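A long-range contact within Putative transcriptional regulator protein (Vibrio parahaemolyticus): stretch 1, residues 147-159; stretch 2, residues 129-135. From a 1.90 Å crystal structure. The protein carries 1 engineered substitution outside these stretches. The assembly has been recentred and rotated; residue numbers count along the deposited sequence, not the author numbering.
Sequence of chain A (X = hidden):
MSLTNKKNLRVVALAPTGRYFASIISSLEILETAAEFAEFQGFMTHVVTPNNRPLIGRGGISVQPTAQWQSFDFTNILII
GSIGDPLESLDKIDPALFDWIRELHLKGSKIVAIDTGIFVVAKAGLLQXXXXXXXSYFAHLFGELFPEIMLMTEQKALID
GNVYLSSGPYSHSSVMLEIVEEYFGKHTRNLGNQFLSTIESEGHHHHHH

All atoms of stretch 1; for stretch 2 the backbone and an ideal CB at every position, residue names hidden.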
ATOM      1  N   PRO A 147       7.145 -16.294  23.401  1.00 35.21           N
ATOM      2  CA  PRO A 147       6.704 -15.756  24.685  1.00 36.21           C
ATOM      3  C   PRO A 147       7.838 -15.036  25.375  1.00 36.81           C
ATOM      4  O   PRO A 147       7.580 -14.242  26.276  1.00 36.75           O
ATOM      5  CB  PRO A 147       6.250 -17.005  25.478  1.00 35.72           C
ATOM      6  CG  PRO A 147       7.065 -18.122  24.858  1.00 36.64           C
ATOM      7  CD  PRO A 147       7.073 -17.743  23.344  1.00 34.92           C
ATOM      8  N   GLU A 148       9.075 -15.250  24.906  1.00 37.02           N
ATOM      9  CA  GLU A 148      10.245 -14.544  25.481  1.00 37.80           C
ATOM     10  C   GLU A 148      10.406 -13.110  24.962  1.00 38.21           C
ATOM     11  O   GLU A 148      11.259 -12.361  25.430  1.00 37.47           O
ATOM     12  CB  GLU A 148      11.535 -15.332  25.212  1.00 38.65           C
ATOM     13  CG  GLU A 148      12.060 -15.374  23.733  1.00 39.84           C
ATOM     14  CD  GLU A 148      11.290 -16.307  22.788  1.00 41.95           C
ATOM     15  OE1 GLU A 148      10.259 -16.913  23.207  1.00 39.93           O
ATOM     16  OE2 GLU A 148      11.719 -16.424  21.607  1.00 39.63           O
ATOM     17  N   ILE A 149       9.592 -12.747  23.978  1.00 37.80           N
ATOM     18  CA  ILE A 149       9.625 -11.381  23.457  1.00 37.68           C
ATOM     19  C   ILE A 149       8.463 -10.575  24.072  1.00 38.53           C
ATOM     20  O   ILE A 149       7.299 -10.949  23.952  1.00 41.01           O
ATOM     21  CB  ILE A 149       9.589 -11.343  21.922  1.00 37.51           C
ATOM     22  CG1 ILE A 149      10.771 -12.147  21.354  1.00 34.49           C
ATOM     23  CG2 ILE A 149       9.574  -9.847  21.420  1.00 36.55           C
ATOM     24  CD1 ILE A 149      10.780 -12.297  19.818  1.00 33.05           C
ATOM     25  N   MET A 150       8.778  -9.498  24.761  1.00 37.58           N
ATOM     26  CA  MET A 150       7.739  -8.669  25.336  1.00 38.94           C
ATOM     27  C   MET A 150       7.093  -7.798  24.268  1.00 37.52           C
ATOM     28  O   MET A 150       7.785  -7.034  23.608  1.00 37.79           O
ATOM     29  CB  MET A 150       8.347  -7.762  26.400  1.00 38.47           C
ATOM     30  CG  MET A 150       7.334  -6.938  27.264  1.00 45.98           C
ATOM     31  SD  MET A 150       8.252  -5.790  28.371  1.00 51.64           S
ATOM     32  CE  MET A 150       6.939  -4.641  28.776  1.00 54.65           C
ATOM     33  N   LEU A 151       5.776  -7.884  24.113  1.00 37.77           N
ATOM     34  CA  LEU A 151       5.053  -6.986  23.209  1.00 38.22           C
ATOM     35  C   LEU A 151       4.778  -5.642  23.885  1.00 40.18           C
ATOM     36  O   LEU A 151       4.227  -5.588  25.016  1.00 41.19           O
ATOM     37  CB  LEU A 151       3.731  -7.609  22.775  1.00 37.06           C
ATOM     38  CG  LEU A 151       3.755  -8.732  21.744  1.00 37.07           C
ATOM     39  CD1 LEU A 151       2.293  -9.175  21.447  1.00 36.95           C
ATOM     40  CD2 LEU A 151       4.457  -8.222  20.400  1.00 33.00           C
ATOM     41  N   MET A 152       5.131  -4.565  23.204  1.00 40.73           N
ATOM     42  CA  MET A 152       4.944  -3.240  23.728  1.00 41.14           C
ATOM     43  C   MET A 152       3.576  -2.823  23.243  1.00 42.57           C
ATOM     44  O   MET A 152       3.401  -2.369  22.112  1.00 41.91           O
ATOM     45  CB  MET A 152       6.038  -2.345  23.209  1.00 41.02           C
ATOM     46  CG  MET A 152       7.414  -2.862  23.604  1.00 42.11           C
ATOM     47  SD  MET A 152       7.626  -3.193  25.399  1.00 38.87           S
ATOM     48  CE  MET A 152       7.779  -1.515  25.911  1.00 36.57           C
ATOM     49  N   THR A 153       2.588  -3.021  24.096  1.00 42.51           N
ATOM     50  CA  THR A 153       1.227  -3.031  23.641  1.00 45.15           C
ATOM     51  C   THR A 153       0.649  -1.631  23.341  1.00 45.25           C
ATOM     52  O   THR A 153      -0.427  -1.521  22.766  1.00 46.06           O
ATOM     53  CB  THR A 153       0.339  -3.802  24.638  1.00 45.08           C
ATOM     54  OG1 THR A 153      -0.920  -4.081  24.026  1.00 50.66           O
ATOM     55  CG2 THR A 153       0.116  -2.994  25.880  1.00 45.10           C
ATOM     56  N   GLU A 154       1.351  -0.576  23.721  1.00 45.09           N
ATOM     57  CA  GLU A 154       0.874   0.750  23.394  1.00 46.48           C
ATOM     58  C   GLU A 154       1.720   1.448  22.319  1.00 45.50           C
ATOM     59  O   GLU A 154       1.682   2.668  22.218  1.00 46.07           O
ATOM     60  CB  GLU A 154       0.860   1.606  24.652  1.00 47.45           C
ATOM     61  CG  GLU A 154      -0.070   1.083  25.749  1.00 52.00           C
ATOM     62  CD  GLU A 154       0.229   1.774  27.059  1.00 60.20           C
ATOM     63  OE1 GLU A 154       1.434   1.817  27.432  1.00 62.34           O
ATOM     64  OE2 GLU A 154      -0.723   2.305  27.692  1.00 62.46           O
ATOM     65  N   GLN A 155       2.503   0.687  21.552  1.00 43.50           N
ATOM     66  CA  GLN A 155       3.248   1.244  20.447  1.00 42.21           C
ATOM     67  C   GLN A 155       2.879   0.543  19.136  1.00 40.52           C
ATOM     68  O   GLN A 155       2.540  -0.645  19.147  1.00 39.38           O
ATOM     69  CB  GLN A 155       4.728   1.016  20.656  1.00 41.96           C
ATOM     70  CG  GLN A 155       5.348   1.913  21.642  1.00 44.95           C
ATOM     71  CD  GLN A 155       6.665   1.348  22.082  1.00 45.00           C
ATOM     72  OE1 GLN A 155       6.851   1.092  23.268  1.00 49.58           O
ATOM     73  NE2 GLN A 155       7.560   1.066  21.128  1.00 39.61           N
ATOM     74  N   LYS A 156       2.991   1.258  18.013  1.00 38.86           N
ATOM     75  CA  LYS A 156       2.661   0.654  16.699  1.00 38.34           C
ATOM     76  C   LYS A 156       3.967   0.445  15.972  1.00 36.28           C
ATOM     77  O   LYS A 156       4.009  -0.113  14.860  1.00 36.47           O
ATOM     78  CB  LYS A 156       1.807   1.618  15.845  1.00 38.40           C
ATOM     79  CG  LYS A 156       0.321   1.829  16.283  1.00 43.00           C
ATOM     80  CD  LYS A 156      -0.213   3.173  15.674  1.00 46.42           C
ATOM     81  CE  LYS A 156      -1.731   3.240  15.288  1.00 51.38           C
ATOM     82  NZ  LYS A 156      -2.778   2.811  16.271  1.00 53.42           N
ATOM     83  N   ALA A 157       5.032   0.990  16.551  1.00 34.68           N
ATOM     84  CA  ALA A 157       6.344   0.870  15.955  1.00 34.23           C
ATOM     85  C   ALA A 157       7.408   0.811  17.056  1.00 33.80           C
ATOM     86  O   ALA A 157       7.188   1.285  18.190  1.00 33.33           O
ATOM     87  CB  ALA A 157       6.613   2.025  14.995  1.00 32.98           C
ATOM     88  N   LEU A 158       8.569   0.285  16.716  1.00 32.81           N
ATOM     89  CA  LEU A 158       9.687   0.177  17.709  1.00 33.84           C
ATOM     90  C   LEU A 158      11.000   0.099  16.980  1.00 34.68           C
ATOM     91  O   LEU A 158      11.084  -0.594  15.941  1.00 36.31           O
ATOM     92  CB  LEU A 158       9.512  -1.114  18.517  1.00 33.35           C
ATOM     93  CG  LEU A 158      10.538  -1.602  19.550  1.00 35.56           C
ATOM     94  CD1 LEU A 158       9.794  -2.426  20.606  1.00 35.48           C
ATOM     95  CD2 LEU A 158      11.660  -2.445  18.955  1.00 33.39           C
ATOM     96  N   ILE A 159      12.022   0.772  17.501  1.00 32.60           N
ATOM     97  CA  ILE A 159      13.344   0.708  16.921  1.00 33.30           C
ATOM     98  C   ILE A 159      14.362   0.162  17.954  1.00 34.76           C
ATOM     99  O   ILE A 159      14.405   0.608  19.092  1.00 33.92           O
ATOM    100  CB  ILE A 159      13.768   2.053  16.410  1.00 32.75           C
ATOM    101  CG1 ILE A 159      12.694   2.594  15.430  1.00 35.46           C
ATOM    102  CG2 ILE A 159      15.204   1.972  15.812  1.00 34.01           C
ATOM    103  CD1 ILE A 159      12.974   4.035  14.948  1.00 39.77           C
ATOM    104  N   UNK A 129      17.104  -6.521  22.268  1.00 39.48           N
ATOM    105  CA  UNK A 129      16.440  -6.335  23.563  1.00 39.21           C
ATOM    106  C   UNK A 129      15.233  -7.231  23.765  1.00 38.86           C
ATOM    107  O   UNK A 129      14.519  -7.154  24.811  1.00 38.94           O
ATOM    108  CB  UNK A 129      16.007  -4.876  23.716  1.00 39.21           C
ATOM    109  N   UNK A 130      14.949  -8.058  22.769  1.00 36.91           N
ATOM    110  CA  UNK A 130      13.792  -8.913  22.876  1.00 37.33           C
ATOM    111  C   UNK A 130      12.499  -8.163  23.239  1.00 36.40           C
ATOM    112  O   UNK A 130      11.690  -8.681  24.002  1.00 35.97           O
ATOM    113  CB  UNK A 130      14.069  -9.998  23.919  1.00 37.33           C
ATOM    114  N   UNK A 131      12.265  -7.004  22.622  1.00 35.53           N
ATOM    115  CA  UNK A 131      10.932  -6.389  22.684  1.00 35.26           C
ATOM    116  C   UNK A 131      10.367  -6.123  21.285  1.00 34.47           C
ATOM    117  O   UNK A 131      11.109  -5.782  20.375  1.00 34.53           O
ATOM    118  CB  UNK A 131      10.991  -5.082  23.477  1.00 35.26           C
ATOM    119  N   UNK A 132       9.060  -6.251  21.108  1.00 34.00           N
ATOM    120  CA  UNK A 132       8.520  -6.085  19.754  1.00 34.16           C
ATOM    121  C   UNK A 132       7.166  -5.445  19.830  1.00 34.44           C
ATOM    122  O   UNK A 132       6.653  -5.170  20.914  1.00 35.00           O
ATOM    123  CB  UNK A 132       8.433  -7.423  19.017  1.00 34.16           C
ATOM    124  N   UNK A 133       6.572  -5.287  18.661  1.00 33.99           N
ATOM    125  CA  UNK A 133       5.191  -4.792  18.546  1.00 33.04           C
ATOM    126  C   UNK A 133       4.402  -5.724  17.606  1.00 32.45           C
ATOM    127  O   UNK A 133       4.966  -6.299  16.690  1.00 32.82           O
ATOM    128  CB  UNK A 133       5.168  -3.352  18.029  1.00 33.04           C
ATOM    129  N   UNK A 134       3.098  -5.890  17.814  1.00 31.92           N
ATOM    130  CA  UNK A 134       2.319  -6.583  16.793  1.00 32.13           C
ATOM    131  C   UNK A 134       0.921  -6.032  16.869  1.00 33.83           C
ATOM    132  O   UNK A 134       0.519  -5.569  17.963  1.00 34.81           O
ATOM    133  CB  UNK A 134       2.335  -8.101  16.982  1.00 32.13           C
ATOM    134  N   UNK A 135       0.176  -6.048  15.760  1.00 33.86           N
ATOM    135  CA  UNK A 135      -1.190  -5.558  15.803  1.00 35.20           C
ATOM    136  C   UNK A 135      -2.090  -6.622  16.470  1.00 35.48           C
ATOM    137  O   UNK A 135      -1.683  -7.796  16.668  1.00 34.65           O
ATOM    138  CB  UNK A 135      -1.685  -5.221  14.395  1.00 35.20           C
TER

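Position 129 lies before the contact. Its CA-to-CB bond points sideways, and nothing of stretch 1 comes within 5.5 Å of the ideal CB. Stretch 1 sets no demand here. The residue is Gln129, whose side chain does not touch stretch 1.

Position 130 has phi/psi of 52/43, a left-handed conformation. Glycine, asparagine and aspartate adopt it most readily. The ideal CB points sideways, 4.0 Å from Glu148 O. The backbone O at 130 accepts a hydrogen bond from Met150 N (3.1 Å), whatever the side chain. The residue is Asn130. Its OD1 lies 4.1 Å from Glu148 CG, a loose contact.

Position 131 is in a strand, paired in parallel with Met150. Its CB is on the same sheet face as the Met150 side chain, 4.1 Å from Leu158 CD1 and 4.2 Å from Met152 CG. These neighbours would suit a valine, isoleucine or methionine, or a long chain with an aliphatic stem. The residue is Lys131. Its stem is extended, with CD 4.2 Å from Met152 SD and CE 4.1 Å from Met150 SD. Stretch 1 offers no acidic partner to NZ nearby.

Position 132 pairs with Leu151, and its CB is on the Leu151 face. Its N donates to Met150 O (2.9 Å), and its O accepts from Met152 N (2.8 Å). The ideal CB is already 3.6 Å from Ile149 CG2 and 4.3 Å from Leu151 CD2. A small apolar side chain fits this close approach well. The residue is Ala132, which fills this space with its single methyl.

Position 133 has an extended backbone. Its CB points sideways, 3.9 Å from Gln155 O and 4.6 Å from Met152 O. The aliphatic CB atoms of Met152, Gln155 and Leu158 also lie nearby. Valine, isoleucine or threonine would suit. The residue is Val133, in the m rotamer. CG1 lies 3.9 Å from Leu158 CB and 4.2 Å from Met152 CB; CG2 lies 4.1 Å from Lys156 O.

Position 134 points away overall, but its ideal CB is 4.0 Å from Leu151 CD2. Many side chains would suit; any CB can meet Leu151 CD2, and the rest is unconstrained by stretch 1. The residue is Met134. CB touches Leu151 CD2 (4.0 Å), while Met134 SD lies 6.8 Å from it. Water 2 accepts from Met134 N (3.0 Å) and lies 2.9 Å from Met152 O.

Position 135 is beyond reach of stretch 1, which leaves the choice open. The residue is His135; its NE2 is hydrogen-bonded elsewhere in the structure.

Stretch 2 (129-135) QNKAVMH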
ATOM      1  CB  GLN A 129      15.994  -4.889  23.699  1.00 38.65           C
ATOM      2  CG  GLN A 129      17.140  -3.897  23.765  1.00 47.36           C
ATOM      3  CD  GLN A 129      16.702  -2.608  24.474  1.00 55.88           C
ATOM      4  OE1 GLN A 129      15.601  -2.544  25.065  1.00 62.70           O
ATOM      5  NE2 GLN A 129      17.540  -1.576  24.412  1.00 58.21           N
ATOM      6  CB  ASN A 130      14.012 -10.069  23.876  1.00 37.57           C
ATOM      7  CG  ASN A 130      14.689 -11.292  23.215  1.00 40.30           C
ATOM      8  OD1 ASN A 130      14.837 -12.352  23.835  1.00 41.46           O
ATOM      9  ND2 ASN A 130      15.139 -11.128  21.966  1.00 35.39           N
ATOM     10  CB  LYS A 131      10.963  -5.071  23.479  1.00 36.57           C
ATOM     11  CG  LYS A 131      11.548  -5.256  24.873  1.00 37.63           C
ATOM     12  CD  LYS A 131      11.719  -3.935  25.601  1.00 45.57           C
ATOM     13  CE  LYS A 131      11.799  -4.202  27.120  1.00 49.91           C
ATOM     14  NZ  LYS A 131      11.303  -3.039  27.926  1.00 56.05           N
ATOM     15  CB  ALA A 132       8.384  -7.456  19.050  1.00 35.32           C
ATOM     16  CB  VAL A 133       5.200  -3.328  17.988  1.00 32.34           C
ATOM     17  CG1 VAL A 133       5.887  -2.380  18.990  1.00 30.64           C
ATOM     18  CG2 VAL A 133       5.901  -3.255  16.581  1.00 28.35           C
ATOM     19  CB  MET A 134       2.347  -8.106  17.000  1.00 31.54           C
ATOM     20  CG  MET A 134       1.538  -8.947  15.981  1.00 31.01           C
ATOM     21  SD  MET A 134       1.789  -8.622  14.165  1.00 20.77           S
ATOM     22  CE  MET A 134       3.526  -8.730  14.089  1.00 26.17           C
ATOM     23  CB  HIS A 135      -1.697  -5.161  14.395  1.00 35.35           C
ATOM     24  CG  HIS A 135      -1.434  -6.189  13.343  1.00 33.97           C
ATOM     25  ND1 HIS A 135      -2.001  -7.439  13.370  1.00 32.43           N
ATOM     26  CD2 HIS A 135      -0.619  -6.165  12.250  1.00 30.59           C
ATOM     27  CE1 HIS A 135      -1.570  -8.135  12.330  1.00 34.45           C
ATOM     28  NE2 HIS A 135      -0.728  -7.387  11.639  1.00 30.16           N
TER
HETATM   29  O   HOH W   1      11.710 -10.163  27.093  1.00 60.70           O
HETATM   30  O   HOH W   2       2.268  -4.104  20.079  1.00 36.50           O
HETATM   31  O   HOH W   3       1.522  -2.595  17.592  1.00 43.63           O
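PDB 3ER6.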